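Local coordinates for EmGH1 (Erythrobacter marinus, PDB 5Z87), which probably hydrolyses beta-glucosidic bonds as a glycoside hydrolase family 3 enzyme, and may also act on xylosides and arabinofuranosides, at residues L408-A413 / G607-A612; E415-L420 / L598-P603. All coordinates share one frame; numbering follows the deposited sequence.

Contact 1: L408-A413 / G607-A612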
ATOM      1  N   LEU A 408      36.038  -4.566 -16.488  1.00 24.66           N
ATOM      2  CA  LEU A 408      34.665  -5.054 -16.457  1.00 27.03           C
ATOM      3  C   LEU A 408      33.756  -4.071 -15.722  1.00 31.48           C
ATOM      4  O   LEU A 408      32.666  -3.747 -16.203  1.00 30.91           O
ATOM      5  CB  LEU A 408      34.614  -6.439 -15.812  1.00 23.76           C
ATOM      6  CG  LEU A 408      33.224  -7.072 -15.689  1.00 26.45           C
ATOM      7  CD1 LEU A 408      32.553  -7.169 -17.053  1.00 25.86           C
ATOM      8  CD2 LEU A 408      33.316  -8.449 -15.045  1.00 25.09           C
ATOM      9  N   ALA A 409      34.212  -3.541 -14.585  1.00 23.58           N
ATOM     10  CA  ALA A 409      33.412  -2.565 -13.855  1.00 20.12           C
ATOM     11  C   ALA A 409      33.156  -1.307 -14.684  1.00 31.44           C
ATOM     12  O   ALA A 409      32.071  -0.711 -14.609  1.00 26.91           O
ATOM     13  CB  ALA A 409      34.102  -2.207 -12.544  1.00 17.38           C
ATOM     14  N   ARG A 410      34.146  -0.880 -15.468  1.00 26.51           N
ATOM     15  CA  ARG A 410      33.942   0.242 -16.379  1.00 23.44           C
ATOM     16  C   ARG A 410      32.929  -0.106 -17.466  1.00 27.62           C
ATOM     17  O   ARG A 410      31.978   0.652 -17.713  1.00 23.93           O
ATOM     18  CB  ARG A 410      35.281   0.651 -16.990  1.00 32.58           C
ATOM     19  CG  ARG A 410      35.179   1.475 -18.245  1.00 30.42           C
ATOM     20  CD  ARG A 410      35.393   2.923 -17.917  1.00 40.60           C
ATOM     21  NE  ARG A 410      36.630   3.452 -18.485  1.00 45.68           N
ATOM     22  CZ  ARG A 410      36.660   4.384 -19.435  1.00 52.76           C
ATOM     23  NH1 ARG A 410      35.515   4.877 -19.913  1.00 46.50           N
ATOM     24  NH2 ARG A 410      37.826   4.830 -19.897  1.00 49.65           N
ATOM     25  N   ARG A 411      33.104  -1.263 -18.117  1.00 25.19           N
ATOM     26  CA  ARG A 411      32.198  -1.637 -19.200  1.00 27.28           C
ATOM     27  C   ARG A 411      30.763  -1.827 -18.705  1.00 33.39           C
ATOM     28  O   ARG A 411      29.807  -1.519 -19.432  1.00 29.50           O
ATOM     29  CB  ARG A 411      32.695  -2.906 -19.894  1.00 29.44           C
ATOM     30  CG  ARG A 411      33.707  -2.647 -21.009  1.00 41.02           C
ATOM     31  CD  ARG A 411      33.718  -3.779 -22.042  1.00 50.93           C
ATOM     32  NE  ARG A 411      33.705  -5.111 -21.424  1.00 61.42           N
ATOM     33  CZ  ARG A 411      32.865  -6.098 -21.748  1.00 69.30           C
ATOM     34  NH1 ARG A 411      31.952  -5.918 -22.704  1.00 53.92           N
ATOM     35  NH2 ARG A 411      32.940  -7.274 -21.117  1.00 59.22           N
ATOM     36  N   MET A 412      30.585  -2.331 -17.481  1.00 28.45           N
ATOM     37  CA  MET A 412      29.235  -2.514 -16.964  1.00 26.72           C
ATOM     38  C   MET A 412      28.537  -1.166 -16.803  1.00 30.35           C
ATOM     39  O   MET A 412      27.390  -0.993 -17.231  1.00 26.32           O
ATOM     40  CB  MET A 412      29.271  -3.278 -15.642  1.00 20.91           C
ATOM     41  CG  MET A 412      27.893  -3.720 -15.146  1.00 26.55           C
ATOM     42  SD  MET A 412      26.956  -4.726 -16.333  1.00 37.81           S
ATOM     43  CE  MET A 412      26.985  -6.330 -15.585  1.00 34.54           C
ATOM     44  N   ALA A 413      29.239  -0.183 -16.224  1.00 21.61           N
ATOM     45  CA  ALA A 413      28.683   1.160 -16.105  1.00 23.24           C
ATOM     46  C   ALA A 413      28.306   1.738 -17.471  1.00 33.91           C
ATOM     47  O   ALA A 413      27.218   2.313 -17.628  1.00 28.77           O
ATOM     48  CB  ALA A 413      29.673   2.071 -15.382  1.00 24.27           C
ATOM     49  N   GLY A 607      32.876   4.502 -12.477  1.00 24.95           N
ATOM     50  CA  GLY A 607      31.717   5.200 -13.017  1.00 27.53           C
ATOM     51  C   GLY A 607      32.049   6.557 -13.612  1.00 26.39           C
ATOM     52  O   GLY A 607      31.487   6.947 -14.640  1.00 27.01           O
ATOM     53  N   GLY A 608      32.962   7.293 -12.978  1.00 30.04           N
ATOM     54  CA  GLY A 608      33.323   8.611 -13.476  1.00 30.87           C
ATOM     55  C   GLY A 608      33.805   8.588 -14.913  1.00 27.84           C
ATOM     56  O   GLY A 608      33.499   9.496 -15.692  1.00 27.26           O
ATOM     57  N   HIS A 609      34.551   7.545 -15.289  1.00 25.70           N
ATOM     58  CA  HIS A 609      35.009   7.430 -16.673  1.00 26.79           C
ATOM     59  C   HIS A 609      33.856   7.099 -17.611  1.00 29.28           C
ATOM     60  O   HIS A 609      33.783   7.629 -18.729  1.00 29.85           O
ATOM     61  CB  HIS A 609      36.108   6.362 -16.792  1.00 27.34           C
ATOM     62  CG  HIS A 609      37.359   6.681 -16.027  1.00 37.11           C
ATOM     63  ND1 HIS A 609      38.054   7.861 -16.193  1.00 36.79           N
ATOM     64  CD2 HIS A 609      38.051   5.965 -15.109  1.00 34.40           C
ATOM     65  CE1 HIS A 609      39.108   7.865 -15.396  1.00 35.51           C
ATOM     66  NE2 HIS A 609      39.130   6.725 -14.729  1.00 32.72           N
ATOM     67  N   ALA A 610      32.957   6.208 -17.188  1.00 28.62           N
ATOM     68  CA  ALA A 610      31.856   5.830 -18.066  1.00 30.28           C
ATOM     69  C   ALA A 610      30.910   7.008 -18.296  1.00 21.95           C
ATOM     70  O   ALA A 610      30.446   7.223 -19.418  1.00 26.09           O
ATOM     71  CB  ALA A 610      31.117   4.622 -17.494  1.00 28.32           C
ATOM     72  N   ILE A 611      30.646   7.799 -17.255  1.00 20.69           N
ATOM     73  CA  ILE A 611      29.833   9.006 -17.413  1.00 27.61           C
ATOM     74  C   ILE A 611      30.462   9.957 -18.428  1.00 34.41           C
ATOM     75  O   ILE A 611      29.789  10.474 -19.329  1.00 27.73           O
ATOM     76  CB  ILE A 611      29.642   9.696 -16.056  1.00 24.46           C
ATOM     77  CG1 ILE A 611      28.806   8.814 -15.129  1.00 30.65           C
ATOM     78  CG2 ILE A 611      29.025  11.079 -16.244  1.00 22.20           C
ATOM     79  CD1 ILE A 611      28.619   9.388 -13.745  1.00 25.56           C
ATOM     80  N   ALA A 612      31.765  10.217 -18.286  1.00 32.37           N
ATOM     81  CA  ALA A 612      32.434  11.120 -19.213  1.00 27.13           C
ATOM     82  C   ALA A 612      32.374  10.583 -20.636  1.00 27.86           C
ATOM     83  O   ALA A 612      32.128  11.336 -21.583  1.00 30.47           O
ATOM     84  CB  ALA A 612      33.883  11.341 -18.775  1.00 32.29           C
TER
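Arg410 has CG anti to its backbone N (chi1 161°), and its chain bends at chi2 and chi3 to bring the guanidinium to His609. The two side chains cross at about a right angle. CB of His609 sits over the centre of one guanidinium face, 3.3 Å from CZ of Arg410. The guanidinium and ring planes are 37° apart. No hydrogen bond joins the segments. The charge of Arg410 is met by a salt bridge from NH1 to Glu414 on its own helix, and NH1 also bonds Ser613 OG, beyond the second segment. An alanine at Arg410 would probably uncover CB of His609 and leave Glu414 without its charged mate. Deeper in, CB of Ala413 meets CB of Ala610 at 3.6 Å. The same methyl lies 4.4 Å from CA of Gly607. With such small residues the axes of the segments 408-413 and 607-612 approach to 8.4 Å, crossing at -41°. This is plain helix packing. Helix 155-171 covers Leu408 and Met412 of the first helix, and helix 462-473 touches Ala612 of the second. Ile611 of the second helix touches Ile417, just ahead of strand 418-422.

Contact 2: E415-L420 / L598-P603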
ATOM      1  N   GLU A 415      27.242   0.217 -19.965  1.00 25.12           N
ATOM      2  CA  GLU A 415      26.027  -0.429 -20.450  1.00 22.34           C
ATOM      3  C   GLU A 415      24.796  -0.064 -19.628  1.00 23.27           C
ATOM      4  O   GLU A 415      23.676  -0.329 -20.073  1.00 23.51           O
ATOM      5  CB  GLU A 415      26.176  -1.959 -20.446  1.00 27.04           C
ATOM      6  CG  GLU A 415      27.248  -2.523 -21.360  1.00 30.55           C
ATOM      7  CD  GLU A 415      26.794  -2.631 -22.806  1.00 32.32           C
ATOM      8  OE1 GLU A 415      25.597  -2.893 -23.045  1.00 31.02           O
ATOM      9  OE2 GLU A 415      27.638  -2.446 -23.706  1.00 37.31           O
ATOM     10  N   SER A 416      24.978   0.533 -18.455  1.00 23.90           N
ATOM     11  CA  SER A 416      23.912   0.717 -17.482  1.00 22.11           C
ATOM     12  C   SER A 416      23.367   2.129 -17.422  1.00 29.91           C
ATOM     13  O   SER A 416      22.173   2.304 -17.149  1.00 25.10           O
ATOM     14  CB  SER A 416      24.408   0.352 -16.084  1.00 21.43           C
ATOM     15  OG  SER A 416      24.793  -1.006 -16.054  1.00 29.01           O
ATOM     16  N   ILE A 417      24.207   3.142 -17.633  1.00 20.11           N
ATOM     17  CA  ILE A 417      23.743   4.516 -17.475  1.00 28.51           C
ATOM     18  C   ILE A 417      22.597   4.789 -18.446  1.00 24.32           C
ATOM     19  O   ILE A 417      22.648   4.413 -19.625  1.00 22.73           O
ATOM     20  CB  ILE A 417      24.912   5.496 -17.643  1.00 27.71           C
ATOM     21  CG1 ILE A 417      25.955   5.230 -16.555  1.00 24.24           C
ATOM     22  CG2 ILE A 417      24.427   6.919 -17.521  1.00 20.85           C
ATOM     23  CD1 ILE A 417      27.289   5.875 -16.809  1.00 23.68           C
ATOM     24  N   VAL A 418      21.531   5.402 -17.932  1.00 21.27           N
ATOM     25  CA  VAL A 418      20.288   5.612 -18.669  1.00 18.42           C
ATOM     26  C   VAL A 418      20.220   7.062 -19.125  1.00 19.40           C
ATOM     27  O   VAL A 418      20.397   7.983 -18.316  1.00 17.11           O
ATOM     28  CB  VAL A 418      19.061   5.276 -17.801  1.00 28.72           C
ATOM     29  CG1 VAL A 418      17.751   5.562 -18.581  1.00 20.37           C
ATOM     30  CG2 VAL A 418      19.122   3.843 -17.279  1.00 17.39           C
ATOM     31  N   LEU A 419      19.958   7.259 -20.415  1.00 21.68           N
ATOM     32  CA  LEU A 419      19.625   8.569 -20.965  1.00 23.50           C
ATOM     33  C   LEU A 419      18.125   8.773 -20.764  1.00 23.67           C
ATOM     34  O   LEU A 419      17.311   8.220 -21.506  1.00 23.42           O
ATOM     35  CB  LEU A 419      20.013   8.654 -22.440  1.00 19.18           C
ATOM     36  CG  LEU A 419      19.794  10.023 -23.107  1.00 22.03           C
ATOM     37  CD1 LEU A 419      20.499  11.127 -22.310  1.00 23.14           C
ATOM     38  CD2 LEU A 419      20.257  10.051 -24.575  1.00 18.56           C
ATOM     39  N   LEU A 420      17.758   9.575 -19.759  1.00 21.75           N
ATOM     40  CA  LEU A 420      16.349   9.771 -19.426  1.00 23.70           C
ATOM     41  C   LEU A 420      15.659  10.700 -20.419  1.00 31.78           C
ATOM     42  O   LEU A 420      14.546  10.413 -20.875  1.00 25.20           O
ATOM     43  CB  LEU A 420      16.199  10.332 -18.009  1.00 17.38           C
ATOM     44  CG  LEU A 420      16.509   9.433 -16.814  1.00 25.21           C
ATOM     45  CD1 LEU A 420      16.254  10.197 -15.535  1.00 14.58           C
ATOM     46  CD2 LEU A 420      15.677   8.162 -16.848  1.00 16.93           C
ATOM     47  N   LEU A 598      21.114  12.204 -17.444  1.00 25.37           N
ATOM     48  CA  LEU A 598      21.625  10.845 -17.332  1.00 23.48           C
ATOM     49  C   LEU A 598      21.246  10.307 -15.960  1.00 24.78           C
ATOM     50  O   LEU A 598      21.325  11.029 -14.962  1.00 26.75           O
ATOM     51  CB  LEU A 598      23.149  10.811 -17.488  1.00 22.44           C
ATOM     52  CG  LEU A 598      23.699  11.142 -18.869  1.00 26.32           C
ATOM     53  CD1 LEU A 598      25.206  10.990 -18.893  1.00 28.52           C
ATOM     54  CD2 LEU A 598      23.062  10.226 -19.891  1.00 23.63           C
ATOM     55  N   ASP A 599      20.827   9.046 -15.904  1.00 21.62           N
ATOM     56  CA  ASP A 599      20.547   8.396 -14.629  1.00 23.09           C
ATOM     57  C   ASP A 599      21.582   7.301 -14.427  1.00 22.89           C
ATOM     58  O   ASP A 599      21.566   6.284 -15.129  1.00 22.20           O
ATOM     59  CB  ASP A 599      19.128   7.837 -14.570  1.00 22.31           C
ATOM     60  CG  ASP A 599      18.643   7.652 -13.135  1.00 32.24           C
ATOM     61  OD1 ASP A 599      19.501   7.473 -12.225  1.00 25.79           O
ATOM     62  OD2 ASP A 599      17.407   7.696 -12.916  1.00 31.61           O
ATOM     63  N   ALA A 600      22.488   7.513 -13.474  1.00 24.25           N
ATOM     64  CA  ALA A 600      23.595   6.591 -13.277  1.00 26.11           C
ATOM     65  C   ALA A 600      23.406   5.699 -12.063  1.00 26.47           C
ATOM     66  O   ALA A 600      24.215   4.790 -11.852  1.00 23.27           O
ATOM     67  CB  ALA A 600      24.920   7.364 -13.147  1.00 24.81           C
ATOM     68  N   PHE A 601      22.356   5.938 -11.278  1.00 20.81           N
ATOM     69  CA  PHE A 601      22.167   5.254 -10.012  1.00 23.79           C
ATOM     70  C   PHE A 601      23.468   5.323  -9.207  1.00 26.49           C
ATOM     71  O   PHE A 601      23.890   6.420  -8.821  1.00 28.08           O
ATOM     72  CB  PHE A 601      21.642   3.834 -10.281  1.00 15.46           C
ATOM     73  CG  PHE A 601      20.144   3.810 -10.540  1.00 17.84           C
ATOM     74  CD1 PHE A 601      19.244   3.820  -9.475  1.00 20.57           C
ATOM     75  CD2 PHE A 601      19.640   3.869 -11.831  1.00 18.17           C
ATOM     76  CE1 PHE A 601      17.873   3.830  -9.696  1.00 22.16           C
ATOM     77  CE2 PHE A 601      18.269   3.888 -12.067  1.00 24.42           C
ATOM     78  CZ  PHE A 601      17.379   3.858 -10.995  1.00 19.90           C
ATOM     79  N   TYR A 602      24.109   4.195  -8.932  1.00 24.95           N
ATOM     80  CA  TYR A 602      25.468   4.211  -8.385  1.00 20.34           C
ATOM     81  C   TYR A 602      26.316   3.468  -9.392  1.00 21.57           C
ATOM     82  O   TYR A 602      26.136   2.250  -9.556  1.00 21.29           O
ATOM     83  CB  TYR A 602      25.556   3.565  -7.007  1.00 17.54           C
ATOM     84  CG  TYR A 602      24.931   4.382  -5.897  1.00 23.19           C
ATOM     85  CD1 TYR A 602      25.112   5.758  -5.830  1.00 24.31           C
ATOM     86  CD2 TYR A 602      24.141   3.782  -4.926  1.00 18.22           C
ATOM     87  CE1 TYR A 602      24.548   6.510  -4.810  1.00 17.56           C
ATOM     88  CE2 TYR A 602      23.587   4.517  -3.900  1.00 14.27           C
ATOM     89  CZ  TYR A 602      23.787   5.889  -3.849  1.00 20.33           C
ATOM     90  OH  TYR A 602      23.228   6.639  -2.834  1.00 18.92           O
ATOM     91  N   PRO A 603      27.198   4.149 -10.129  1.00 24.72           N
ATOM     92  CA  PRO A 603      27.804   3.527 -11.312  1.00 25.04           C
ATOM     93  C   PRO A 603      29.104   2.770 -11.039  1.00 25.19           C
ATOM     94  O   PRO A 603      29.827   2.414 -11.975  1.00 25.70           O
ATOM     95  CB  PRO A 603      28.022   4.727 -12.241  1.00 20.64           C
ATOM     96  CG  PRO A 603      28.252   5.856 -11.312  1.00 22.89           C
ATOM     97  CD  PRO A 603      27.458   5.597 -10.070  1.00 19.22           C
TER
HETATM   98  O   HOH W   1      22.176   3.228 -14.425  1.00 27.96           O
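The carbonyl oxygen of Asp599 is held by two donors. Val418 N bonds Asp599 O at 2.9 Å, nearly straight at N-H but tilted 29° from the carbonyl plane. A water gives a second bond to Asp599 O at 3.2 Å. This water also makes a weak bond to the carbonyl oxygen of Ser416, so it links Ser416 O to Asp599 O where the segment 415-420 leaves its helix. The return bond, Asp599 N to Val418 O, is short at 2.7 Å and lies in the carbonyl plane. Val418 and Asp599 are thus an antiparallel hydrogen-bonded pair. CA of Leu598 adds a CA-H...O contact to Val418 O.

Leu419 and Leu598 form the next, non-hydrogen-bonded pair. CG of Leu419 is anti to its backbone N (chi1 -176°), and CD1 of Leu419 meets CD2 of Leu598 at 3.6 Å. Ile417 crosses Leu598 at a slant, its CG2 4.1 Å from CB of Leu598, and its CG1 reaches CB of Ala600. Helix 607-615 covers Ile417 and Leu598 through Ile614.

Leu420 packs against Asp599, its CG 3.8 Å from CB of Asp599. The carboxylate is buried. OD1 of Asp599 bonds His581 NE2 and takes a weak bond from Phe601 N at 3.4 Å. It also lies over one face of the Phe601 ring, offset toward the rim. These partners probably fix the rotation of the carboxylate.

Strand 418-422 is an outermost strand of a mixed six-stranded sheet, antiparallel to its neighbour 596-601, while the other five strands run parallel. This sheet with helices packed on it is the alpha/beta sandwich characteristic of the family 3 C-terminal domain.

How the contacts relate
From the N terminus, helix 403-416 supplies the first segment of contact 1 and then leads into strand 418-422, which supplies the second half of the first segment of contact 2. The chain then builds the rest of the six-stranded sheet and returns through strand 596-601, closing the loop of contact 2. A short connection leads to helix 607-615, which closes contact 1. Contact 2 is therefore nested inside the loop of contact 1. Their centres are 10 Å apart, and they touch: Ile611 CG1 meets Ile417 CD1 at 3.7 Å, and Ala413 CB packs on Pro603 O. Together they tie helix 403-416 with strand 418-422 to strand 596-601 with helix 607-615, two pairs far apart in the chain.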